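Local atomic coordinates of NO-binding heme-dependent sensor protein (Shewanella oneidensis, PDB entry 4U9J), a protein that probably senses nitric oxide through a bound heme, whose place in this crystal is taken by manganese protoporphyrin IX. Residues A[65-70]-A[141-146]; A[135-140]-A[164-169]; A[96-101]-A[116-121]. The protein carries 3 engineered substitutions. All coordinates share one frame; numbering follows the deposited sequence.

Contact 1 (A[65-70]-A[141-146]); sequences VVKAFG and CAEGLL. With MNH (manganese protoporphyrin IX), chain C.
Val66 lays its CG1 methyl against the first turn of helix 139-152, 3.5 Å from Cys141 N and 3.9 Å from Cys141 CB. The contact is a glycine-mediated crossing of two helices in the H-NOX fold, 62-80 and 139-152; the segment axes come within 6.5 Å of each other at -37°. Gly70 and Gly144 face each other with CA atoms 4.1 Å apart, so backbone packs directly on backbone. The CA of Gly144 points a hydrogen at Lys67 O (3.3 Å), a CA-H...O contact at the centre of the interface. On one flank the extended Lys67 chain crosses Glu143 obliquely, and its NZ forms a salt bridge with Glu143 OE2 at 3.4 Å, weak as a hydrogen bond. Glu143 OE1 accepts a hydrogen bond from His161, a zinc ligand, so this carboxylate lies in the second shell of the metal site and probably helps to orient the imidazole. Leu145 bridges interface and cofactor: with CG opposite the carbonyl carbon and beside the backbone N (chi1 -80°), it brings CD2 to 3.6 Å from Gly70 O, while CD1 rests 3.6 Å from porphyrin CHB.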
# COMPACT_ATOMS: atom_id res chain seq x y z
N VAL A 65 1.66 8.61 -8.17
CA VAL A 65 2.63 8.66 -7.10
C VAL A 65 2.21 7.80 -5.89
O VAL A 65 3.01 7.08 -5.31
CB VAL A 65 2.83 10.10 -6.64
CG1 VAL A 65 3.71 10.17 -5.45
CG2 VAL A 65 3.42 10.93 -7.76
N VAL A 66 0.95 7.89 -5.52
CA VAL A 66 0.43 7.08 -4.47
C VAL A 66 0.59 5.60 -4.83
O VAL A 66 0.87 4.78 -3.97
CB VAL A 66 -1.01 7.44 -4.22
CG1 VAL A 66 -1.67 6.49 -3.24
CG2 VAL A 66 -1.06 8.83 -3.70
N LYS A 67 0.38 5.25 -6.10
CA LYS A 67 0.49 3.88 -6.47
C LYS A 67 1.95 3.45 -6.41
O LYS A 67 2.24 2.34 -5.99
CB LYS A 67 -0.09 3.65 -7.86
CG LYS A 67 -0.02 2.21 -8.43
CD LYS A 67 -0.73 2.19 -9.82
CE LYS A 67 -0.36 0.94 -10.57
NZ LYS A 67 -1.05 0.84 -11.92
N ALA A 68 2.87 4.31 -6.82
CA ALA A 68 4.25 3.94 -6.82
C ALA A 68 4.72 3.74 -5.34
O ALA A 68 5.47 2.82 -5.06
CB ALA A 68 5.12 4.96 -7.52
N PHE A 69 4.27 4.63 -4.46
CA PHE A 69 4.51 4.53 -3.03
C PHE A 69 4.01 3.20 -2.48
O PHE A 69 4.75 2.48 -1.86
CB PHE A 69 3.87 5.68 -2.29
CG PHE A 69 3.98 5.55 -0.78
CD1 PHE A 69 5.20 5.39 -0.16
CD2 PHE A 69 2.87 5.62 -0.01
CE1 PHE A 69 5.29 5.26 1.22
CE2 PHE A 69 2.94 5.53 1.39
CZ PHE A 69 4.15 5.34 1.99
N GLY A 70 2.78 2.86 -2.81
CA GLY A 70 2.23 1.59 -2.46
C GLY A 70 3.12 0.44 -2.83
O GLY A 70 3.35 -0.47 -2.04
N CYS A 141 -3.13 3.26 -3.41
CA CYS A 141 -2.11 2.70 -2.55
C CYS A 141 -2.28 1.20 -2.51
O CYS A 141 -1.33 0.51 -2.57
CB CYS A 141 -2.17 3.27 -1.11
SG CYS A 141 -0.74 2.80 -0.14
N ALA A 142 -3.53 0.72 -2.47
CA ALA A 142 -3.77 -0.72 -2.49
C ALA A 142 -3.33 -1.38 -3.77
O ALA A 142 -2.78 -2.48 -3.69
CB ALA A 142 -5.23 -1.02 -2.26
N GLU A 143 -3.59 -0.72 -4.95
CA GLU A 143 -3.06 -1.25 -6.21
C GLU A 143 -1.56 -1.43 -6.15
O GLU A 143 -1.03 -2.46 -6.49
CB GLU A 143 -3.37 -0.36 -7.45
CG GLU A 143 -4.66 -0.65 -8.03
CD GLU A 143 -4.80 -0.12 -9.46
OE1 GLU A 143 -5.93 0.27 -9.74
OE2 GLU A 143 -3.85 -0.13 -10.24
N GLY A 144 -0.86 -0.40 -5.74
CA GLY A 144 0.58 -0.49 -5.60
C GLY A 144 1.02 -1.61 -4.66
O GLY A 144 1.94 -2.33 -4.97
N LEU A 145 0.33 -1.76 -3.53
CA LEU A 145 0.70 -2.80 -2.55
C LEU A 145 0.55 -4.19 -3.18
O LEU A 145 1.38 -5.05 -2.93
CB LEU A 145 -0.14 -2.70 -1.24
CG LEU A 145 0.37 -1.64 -0.31
CD1 LEU A 145 -0.72 -1.14 0.64
CD2 LEU A 145 1.51 -2.19 0.53
N LEU A 146 -0.44 -4.36 -4.06
CA LEU A 146 -0.68 -5.64 -4.72
C LEU A 146 0.41 -5.89 -5.73
O LEU A 146 0.88 -7.02 -5.85
CB LEU A 146 -2.03 -5.67 -5.38
CG LEU A 146 -3.17 -5.71 -4.38
CD1 LEU A 146 -4.43 -5.35 -5.11
CD2 LEU A 146 -3.35 -7.07 -3.80
MN MNH C . -2.04 -3.01 4.90
CHA MNH C . -2.54 0.06 5.84
CHB MNH C . -3.70 -2.49 2.16
CHC MNH C . -0.34 -5.50 3.29
CHD MNH C . 0.17 -3.37 7.34
NA MNH C . -3.10 -1.35 4.14
C1A MNH C . -3.16 -0.08 4.63
C2A MNH C . -3.82 0.81 3.66
C3A MNH C . -4.07 0.11 2.53
C4A MNH C . -3.63 -1.26 2.85
CMA MNH C . -4.65 0.48 1.17
CAA MNH C . -3.98 2.32 3.95
CBA MNH C . -5.22 2.73 4.76
CGA MNH C . -6.61 2.66 4.19
O1A MNH C . -7.61 2.87 4.91
O2A MNH C . -6.63 2.31 2.97
NB MNH C . -2.25 -4.15 3.05
C1B MNH C . -2.96 -3.67 1.90
C2B MNH C . -2.88 -4.50 0.71
C3B MNH C . -1.91 -5.33 1.22
C4B MNH C . -1.43 -5.09 2.55
CMB MNH C . -3.71 -4.31 -0.58
CAB MNH C . -1.27 -6.42 0.47
CBB MNH C . -0.90 -6.63 -0.92
NC MNH C . -0.28 -4.28 5.27
C1C MNH C . 0.28 -5.30 4.48
C2C MNH C . 1.44 -5.96 5.07
C3C MNH C . 1.53 -5.30 6.22
C4C MNH C . 0.51 -4.31 6.37
CMC MNH C . 2.30 -7.08 4.44
CAC MNH C . 2.54 -5.53 7.28
CBC MNH C . 2.35 -6.57 8.23
ND MNH C . -1.44 -1.97 6.60
C1D MNH C . -0.45 -2.14 7.54
C2D MNH C . -0.25 -0.97 8.46
C3D MNH C . -1.07 -0.02 7.93
C4D MNH C . -1.73 -0.57 6.78
CMD MNH C . 0.70 -0.99 9.60
CAD MNH C . -1.30 1.40 8.43
CBD MNH C . -2.35 1.50 9.51
CGD MNH C . -2.44 2.93 10.07
O1D MNH C . -1.74 3.82 9.53
O2D MNH C . -3.15 3.25 11.09

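Contact 2 (A[135-140]-A[164-169]). With ZN (zinc ion), chain D; MNH (manganese protoporphyrin IX), chain C.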
# COMPACT_ATOMS: atom_id res chain seq x y z
N PRO A 135 -12.55 5.20 4.43
CA PRO A 135 -12.87 6.63 4.34
C PRO A 135 -11.63 7.42 3.85
O PRO A 135 -11.70 8.57 3.48
CB PRO A 135 -13.25 7.00 5.79
CG PRO A 135 -12.36 5.99 6.60
CD PRO A 135 -12.43 4.74 5.83
N ARG A 136 -10.49 6.79 3.85
CA ARG A 136 -9.29 7.43 3.37
C ARG A 136 -9.11 7.30 1.82
O ARG A 136 -8.25 7.94 1.25
CB ARG A 136 -8.08 6.83 4.07
CG ARG A 136 -8.01 7.26 5.55
CD ARG A 136 -7.07 6.36 6.37
NE ARG A 136 -7.66 5.03 6.56
CZ ARG A 136 -8.62 4.76 7.42
NH1 ARG A 136 -9.09 5.71 8.18
NH2 ARG A 136 -9.09 3.53 7.52
N ARG A 137 -9.89 6.43 1.18
CA ARG A 137 -9.90 6.32 -0.30
C ARG A 137 -8.49 6.13 -0.89
O ARG A 137 -8.11 6.76 -1.89
CB ARG A 137 -10.61 7.54 -0.90
CG ARG A 137 -12.03 7.62 -0.36
CD ARG A 137 -13.00 8.37 -1.29
NE ARG A 137 -12.53 9.73 -1.50
CZ ARG A 137 -13.18 10.63 -2.21
NH1 ARG A 137 -14.35 10.30 -2.73
NH2 ARG A 137 -12.70 11.85 -2.37
N LEU A 138 -7.74 5.22 -0.30
CA LEU A 138 -6.36 4.95 -0.72
C LEU A 138 -6.29 3.69 -1.62
O LEU A 138 -5.36 2.88 -1.50
CB LEU A 138 -5.47 4.79 0.53
CG LEU A 138 -5.09 6.13 1.16
CD1 LEU A 138 -4.43 5.96 2.58
CD2 LEU A 138 -4.10 6.87 0.21
N CYS A 139 -7.29 3.50 -2.49
CA CYS A 139 -7.36 2.31 -3.36
C CYS A 139 -6.16 2.25 -4.30
O CYS A 139 -5.79 1.18 -4.71
CB CYS A 139 -8.63 2.31 -4.22
SG CYS A 139 -8.88 3.93 -5.09
N PHE A 140 -5.56 3.38 -4.63
CA PHE A 140 -4.41 3.36 -5.48
C PHE A 140 -3.16 2.95 -4.70
O PHE A 140 -2.24 2.36 -5.28
CB PHE A 140 -4.21 4.69 -6.18
CG PHE A 140 -5.23 4.92 -7.28
CD1 PHE A 140 -5.02 4.39 -8.55
CD2 PHE A 140 -6.41 5.60 -7.05
CE1 PHE A 140 -5.98 4.56 -9.59
CE2 PHE A 140 -7.36 5.77 -8.09
CZ PHE A 140 -7.13 5.24 -9.35
N CYS A 164 -15.09 2.47 -8.31
CA CYS A 164 -14.11 3.21 -7.50
C CYS A 164 -14.82 4.27 -6.69
O CYS A 164 -15.81 4.89 -7.13
CB CYS A 164 -13.01 3.80 -8.40
SG CYS A 164 -11.80 4.77 -7.51
N MET A 165 -14.33 4.45 -5.47
CA MET A 165 -14.90 5.43 -4.60
C MET A 165 -14.70 6.85 -5.19
O MET A 165 -15.44 7.76 -4.90
CB MET A 165 -14.26 5.33 -3.20
CG MET A 165 -14.47 3.96 -2.49
SD MET A 165 -13.80 3.92 -0.78
CE MET A 165 -15.06 4.88 0.06
N HIS A 166 -13.64 7.03 -5.96
CA HIS A 166 -13.34 8.32 -6.54
C HIS A 166 -14.32 8.65 -7.69
O HIS A 166 -14.38 9.79 -8.08
CB HIS A 166 -11.89 8.40 -7.00
CG HIS A 166 -10.90 8.43 -5.86
ND1 HIS A 166 -10.65 9.56 -5.10
CD2 HIS A 166 -10.15 7.44 -5.31
CE1 HIS A 166 -9.78 9.26 -4.16
NE2 HIS A 166 -9.45 7.99 -4.28
N THR A 167 -15.05 7.64 -8.19
CA THR A 167 -16.06 7.82 -9.29
C THR A 167 -17.42 7.59 -8.71
O THR A 167 -18.36 7.34 -9.41
CB THR A 167 -15.85 6.92 -10.50
OG1 THR A 167 -15.91 5.53 -10.15
CG2 THR A 167 -14.56 7.21 -11.14
N GLY A 168 -17.50 7.69 -7.38
CA GLY A 168 -18.77 7.80 -6.69
C GLY A 168 -19.34 6.61 -5.96
O GLY A 168 -20.36 6.75 -5.33
N ALA A 169 -18.72 5.44 -6.08
CA ALA A 169 -19.17 4.22 -5.38
C ALA A 169 -18.77 4.32 -3.89
O ALA A 169 -17.99 5.18 -3.51
CB ALA A 169 -18.59 2.99 -6.07
ZN ZN D . -10.71 3.04 -6.29
MN MNH C . -2.04 -3.01 4.90
CHA MNH C . -2.54 0.06 5.84
CHB MNH C . -3.70 -2.49 2.16
CHC MNH C . -0.34 -5.50 3.29
CHD MNH C . 0.17 -3.37 7.34
NA MNH C . -3.10 -1.35 4.14
C1A MNH C . -3.16 -0.08 4.63
C2A MNH C . -3.82 0.81 3.66
C3A MNH C . -4.07 0.11 2.53
C4A MNH C . -3.63 -1.26 2.85
CMA MNH C . -4.65 0.48 1.17
CAA MNH C . -3.98 2.32 3.95
CBA MNH C . -5.22 2.73 4.76
CGA MNH C . -6.61 2.66 4.19
O1A MNH C . -7.61 2.87 4.91
O2A MNH C . -6.63 2.31 2.97
NB MNH C . -2.25 -4.15 3.05
C1B MNH C . -2.96 -3.67 1.90
C2B MNH C . -2.88 -4.50 0.71
C3B MNH C . -1.91 -5.33 1.22
C4B MNH C . -1.43 -5.09 2.55
CMB MNH C . -3.71 -4.31 -0.58
CAB MNH C . -1.27 -6.42 0.47
CBB MNH C . -0.90 -6.63 -0.92
NC MNH C . -0.28 -4.28 5.27
C1C MNH C . 0.28 -5.30 4.48
C2C MNH C . 1.44 -5.96 5.07
C3C MNH C . 1.53 -5.30 6.22
C4C MNH C . 0.51 -4.31 6.37
CMC MNH C . 2.30 -7.08 4.44
CAC MNH C . 2.54 -5.53 7.28
CBC MNH C . 2.35 -6.57 8.23
ND MNH C . -1.44 -1.97 6.60
C1D MNH C . -0.45 -2.14 7.54
C2D MNH C . -0.25 -0.97 8.46
C3D MNH C . -1.07 -0.02 7.93
C4D MNH C . -1.73 -0.57 6.78
CMD MNH C . 0.70 -0.99 9.60
CAD MNH C . -1.30 1.40 8.43
CBD MNH C . -2.35 1.50 9.51
CGD MNH C . -2.44 2.93 10.07
O1D MNH C . -1.74 3.82 9.53
O2D MNH C . -3.15 3.25 11.09
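Cys139 and Cys164 both bind the zinc ion through SG, each at 2.4 Å, as two ligands of a zinc site built from three cysteines and one histidine; His161 and Cys172 complete it. The metal thereby ties the start of helix 139-152 to the loop between strands 156-163 and 172-180. Their torsions differ: Cys139 holds SG between its backbone N and carbonyl carbon (chi1 50°), whereas that of Cys164 lies trans to the backbone N.

In the next shell, His166 N donates a hydrogen bond to Cys164 SG, which probably tempers the charge of the thiolate. The imidazole of His166 then reaches back across the contact. NE2 donates to Arg137 O at 3.0 Å, with the donor tilted 19° from the carbonyl plane, while CD2 turns the ring edge to Cys139 SG, 3.7 Å away. Arg137 wraps over this histidine, its CD above one ring face. ND1 lies over the guanidinium centre, but the two planes are 38° apart, so the groups are inclined and not stacked flat. Nearer the backbone, the same CD packs 3.8 Å from Met165 CB.

The loop itself is pinned by Cys164 O, which accepts from Thr167 N and Ala169 N on opposite faces of its carbonyl plane. Just before Cys139, Leu138 occupies the N-cap position of helix 139-152, and its backbone N-H is hydrogen-bonded to Tyr132 OH. One residue before Arg137, the chain turns to the porphyrin: Arg136 meets a propionate edge-on, NE donating to O1A of the manganese porphyrin at 2.7 Å, with a weaker second bond from NH2 to the same oxygen.

Contact 3 (A[96-101]-A[116-121]); sequences MGIHDV and PHINGQ. With MNH (manganese protoporphyrin IX), chain C.
The start of the helix that carries the axial heme ligand, 98-109, packs here against strand 117-123, an outermost strand of the antiparallel sheet in the H-NOX fold. Ile98 and Ile118 form the apolar centre: their side chains cross, with Ile98 CG2 3.9 Å from Ile118 CD1. Ile98 also faces the porphyrin, where its CD1 lies 3.7 Å from CAB of a vinyl group, and it touches His103, the residue seen as axial ligand of the heme iron. Ile118 in turn packs on Leu130 of the adjacent strand.

Next along the helix, His99 lies along the strand backbone. Its CG is trans to the backbone N (chi1 -174°), which sets CG 3.2 Å from Ile118 O. CE1 of His99 lies 3.7 Å from His117 ND1, the two rings oblique with their planes inclined at 54°. No direct hydrogen bond joins the segments; water does the joining instead. One water lies 2.6 Å from His99 ND1 and donates to Pro116 O, linking the ring to the residue just before the strand. Another accepts from Gly120 N and donates a weak bond to Met96 O.

Met96 ends the preceding helix 91-96. Bent at chi2 and chi3, its chain folds back over the strand and brings CE to 3.2 Å from Gly120 O, where the glycine exposes bare backbone to the thioether.

Pro116 packs its ring on the porphyrin propionate that Arg136 binds, with CB 3.6 Å from O2A, and its side chain also touches His103 and Tyr132. Ile98 at the helix start and Pro116 just ahead of the strand thus wall the side of the porphyrin on which His103 lies, the heme pocket arrangement of H-NOX domains.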
# COMPACT_ATOMS: atom_id res chain seq x y z
N MET A 96 -5.72 -13.28 -0.28
CA MET A 96 -6.90 -13.81 0.38
C MET A 96 -6.81 -13.67 1.92
O MET A 96 -7.86 -13.70 2.58
CB MET A 96 -7.13 -15.27 -0.02
CG MET A 96 -7.59 -15.42 -1.51
SD MET A 96 -9.13 -14.51 -1.88
CE MET A 96 -10.28 -15.55 -1.05
N GLY A 97 -5.60 -13.45 2.45
CA GLY A 97 -5.36 -13.30 3.89
C GLY A 97 -5.15 -11.86 4.33
O GLY A 97 -4.80 -11.66 5.46
N ILE A 98 -5.33 -10.86 3.45
CA ILE A 98 -5.01 -9.49 3.83
C ILE A 98 -5.88 -9.08 5.01
O ILE A 98 -5.39 -8.58 5.99
CB ILE A 98 -5.22 -8.50 2.72
CG1 ILE A 98 -4.15 -8.67 1.65
CG2 ILE A 98 -5.19 -7.03 3.27
CD1 ILE A 98 -4.61 -8.11 0.28
N HIS A 99 -7.16 -9.40 4.95
CA HIS A 99 -8.05 -8.91 5.95
C HIS A 99 -8.03 -9.74 7.22
O HIS A 99 -7.88 -9.18 8.26
CB HIS A 99 -9.48 -8.85 5.40
CG HIS A 99 -10.42 -8.21 6.36
ND1 HIS A 99 -10.51 -6.84 6.51
CD2 HIS A 99 -11.26 -8.75 7.26
CE1 HIS A 99 -11.39 -6.58 7.45
NE2 HIS A 99 -11.86 -7.72 7.93
N ASP A 100 -8.16 -11.06 7.12
CA ASP A 100 -8.36 -11.93 8.28
C ASP A 100 -7.07 -12.41 8.94
O ASP A 100 -7.13 -12.92 10.02
CB ASP A 100 -9.16 -13.18 7.91
CG ASP A 100 -10.58 -12.85 7.46
OD1 ASP A 100 -11.24 -11.99 8.09
OD2 ASP A 100 -11.05 -13.49 6.47
N VAL A 101 -5.94 -12.25 8.26
CA VAL A 101 -4.64 -12.64 8.77
C VAL A 101 -3.70 -11.43 8.88
O VAL A 101 -3.31 -11.07 9.95
CB VAL A 101 -3.97 -13.68 7.89
CG1 VAL A 101 -2.61 -14.08 8.48
CG2 VAL A 101 -4.83 -14.86 7.76
N PRO A 116 -8.08 -0.31 6.04
CA PRO A 116 -9.27 -0.44 5.18
C PRO A 116 -10.07 -1.68 5.51
O PRO A 116 -9.59 -2.59 6.17
CB PRO A 116 -8.67 -0.55 3.78
CG PRO A 116 -7.43 -1.37 4.01
CD PRO A 116 -6.87 -0.84 5.37
N HIS A 117 -11.28 -1.75 4.99
CA HIS A 117 -12.02 -2.99 4.92
C HIS A 117 -11.79 -3.70 3.56
O HIS A 117 -11.96 -3.11 2.53
CB HIS A 117 -13.52 -2.76 5.15
CG HIS A 117 -14.28 -4.04 5.27
ND1 HIS A 117 -14.46 -4.68 6.47
CD2 HIS A 117 -14.79 -4.86 4.33
CE1 HIS A 117 -15.12 -5.80 6.28
NE2 HIS A 117 -15.32 -5.95 4.98
N ILE A 118 -11.41 -4.97 3.59
CA ILE A 118 -11.06 -5.73 2.42
C ILE A 118 -11.71 -7.10 2.45
O ILE A 118 -11.81 -7.75 3.49
CB ILE A 118 -9.52 -5.85 2.29
CG1 ILE A 118 -8.99 -4.45 1.93
CG2 ILE A 118 -9.12 -6.83 1.12
CD1 ILE A 118 -7.53 -4.36 1.76
N ASN A 119 -12.25 -7.50 1.32
CA ASN A 119 -12.71 -8.86 1.13
C ASN A 119 -12.29 -9.36 -0.27
O ASN A 119 -12.54 -8.70 -1.28
CB ASN A 119 -14.22 -8.96 1.31
CG ASN A 119 -14.69 -10.38 1.23
OD1 ASN A 119 -15.06 -10.86 0.17
ND2 ASN A 119 -14.60 -11.10 2.34
N GLY A 120 -11.64 -10.53 -0.30
CA GLY A 120 -11.17 -11.17 -1.52
C GLY A 120 -12.01 -12.38 -1.84
O GLY A 120 -12.42 -13.11 -0.94
N GLN A 121 -12.34 -12.52 -3.11
CA GLN A 121 -13.08 -13.67 -3.60
C GLN A 121 -12.29 -14.28 -4.74
O GLN A 121 -11.96 -13.58 -5.67
CB GLN A 121 -14.50 -13.31 -4.10
CG GLN A 121 -15.46 -12.79 -3.02
CD GLN A 121 -15.81 -13.88 -2.01
OE1 GLN A 121 -16.11 -14.99 -2.41
NE2 GLN A 121 -15.77 -13.56 -0.72
MN MNH C . -2.04 -3.01 4.90
CHA MNH C . -2.54 0.06 5.84
CHB MNH C . -3.70 -2.49 2.16
CHC MNH C . -0.34 -5.50 3.29
CHD MNH C . 0.17 -3.37 7.34
NA MNH C . -3.10 -1.35 4.14
C1A MNH C . -3.16 -0.08 4.63
C2A MNH C . -3.82 0.81 3.66
C3A MNH C . -4.07 0.11 2.53
C4A MNH C . -3.63 -1.26 2.85
CMA MNH C . -4.65 0.48 1.17
CAA MNH C . -3.98 2.32 3.95
CBA MNH C . -5.22 2.73 4.76
CGA MNH C . -6.61 2.66 4.19
O1A MNH C . -7.61 2.87 4.91
O2A MNH C . -6.63 2.31 2.97
NB MNH C . -2.25 -4.15 3.05
C1B MNH C . -2.96 -3.67 1.90
C2B MNH C . -2.88 -4.50 0.71
C3B MNH C . -1.91 -5.33 1.22
C4B MNH C . -1.43 -5.09 2.55
CMB MNH C . -3.71 -4.31 -0.58
CAB MNH C . -1.27 -6.42 0.47
CBB MNH C . -0.90 -6.63 -0.92
NC MNH C . -0.28 -4.28 5.27
C1C MNH C . 0.28 -5.30 4.48
C2C MNH C . 1.44 -5.96 5.07
C3C MNH C . 1.53 -5.30 6.22
C4C MNH C . 0.51 -4.31 6.37
CMC MNH C . 2.30 -7.08 4.44
CAC MNH C . 2.54 -5.53 7.28
CBC MNH C . 2.35 -6.57 8.23
ND MNH C . -1.44 -1.97 6.60
C1D MNH C . -0.45 -2.14 7.54
C2D MNH C . -0.25 -0.97 8.46
C3D MNH C . -1.07 -0.02 7.93
C4D MNH C . -1.73 -0.57 6.78
CMD MNH C . 0.70 -0.99 9.60
CAD MNH C . -1.30 1.40 8.43
CBD MNH C . -2.35 1.50 9.51
CGD MNH C . -2.44 2.93 10.07
O1D MNH C . -1.74 3.82 9.53
O2D MNH C . -3.15 3.25 11.09
O HOH W 1 -10.81 -12.12 2.13
O HOH W 2 -8.71 -5.10 5.78

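How the contacts relate
From the N terminus, the chain first enters contact 1 on helix 62-80, and that loop stays open until helix 139-152. Contact 3 lies nested inside it: residues 96-101 meet 116-121 after a short excursion through the rest of helix 98-109, joining that helix to the sheet edge. Contact 2 begins only after contact 3 has closed, but before contact 1 does, so contacts 1 and 2 cross. They share helix 139-152 and touch where Lys67 CB meets Phe140 O. Contact 2 then closes beyond strand 156-163, tying that helix to the zinc-binding loop. All three border the porphyrin, with Arg136 and Pro116 bringing contacts 2 and 3 together beside it.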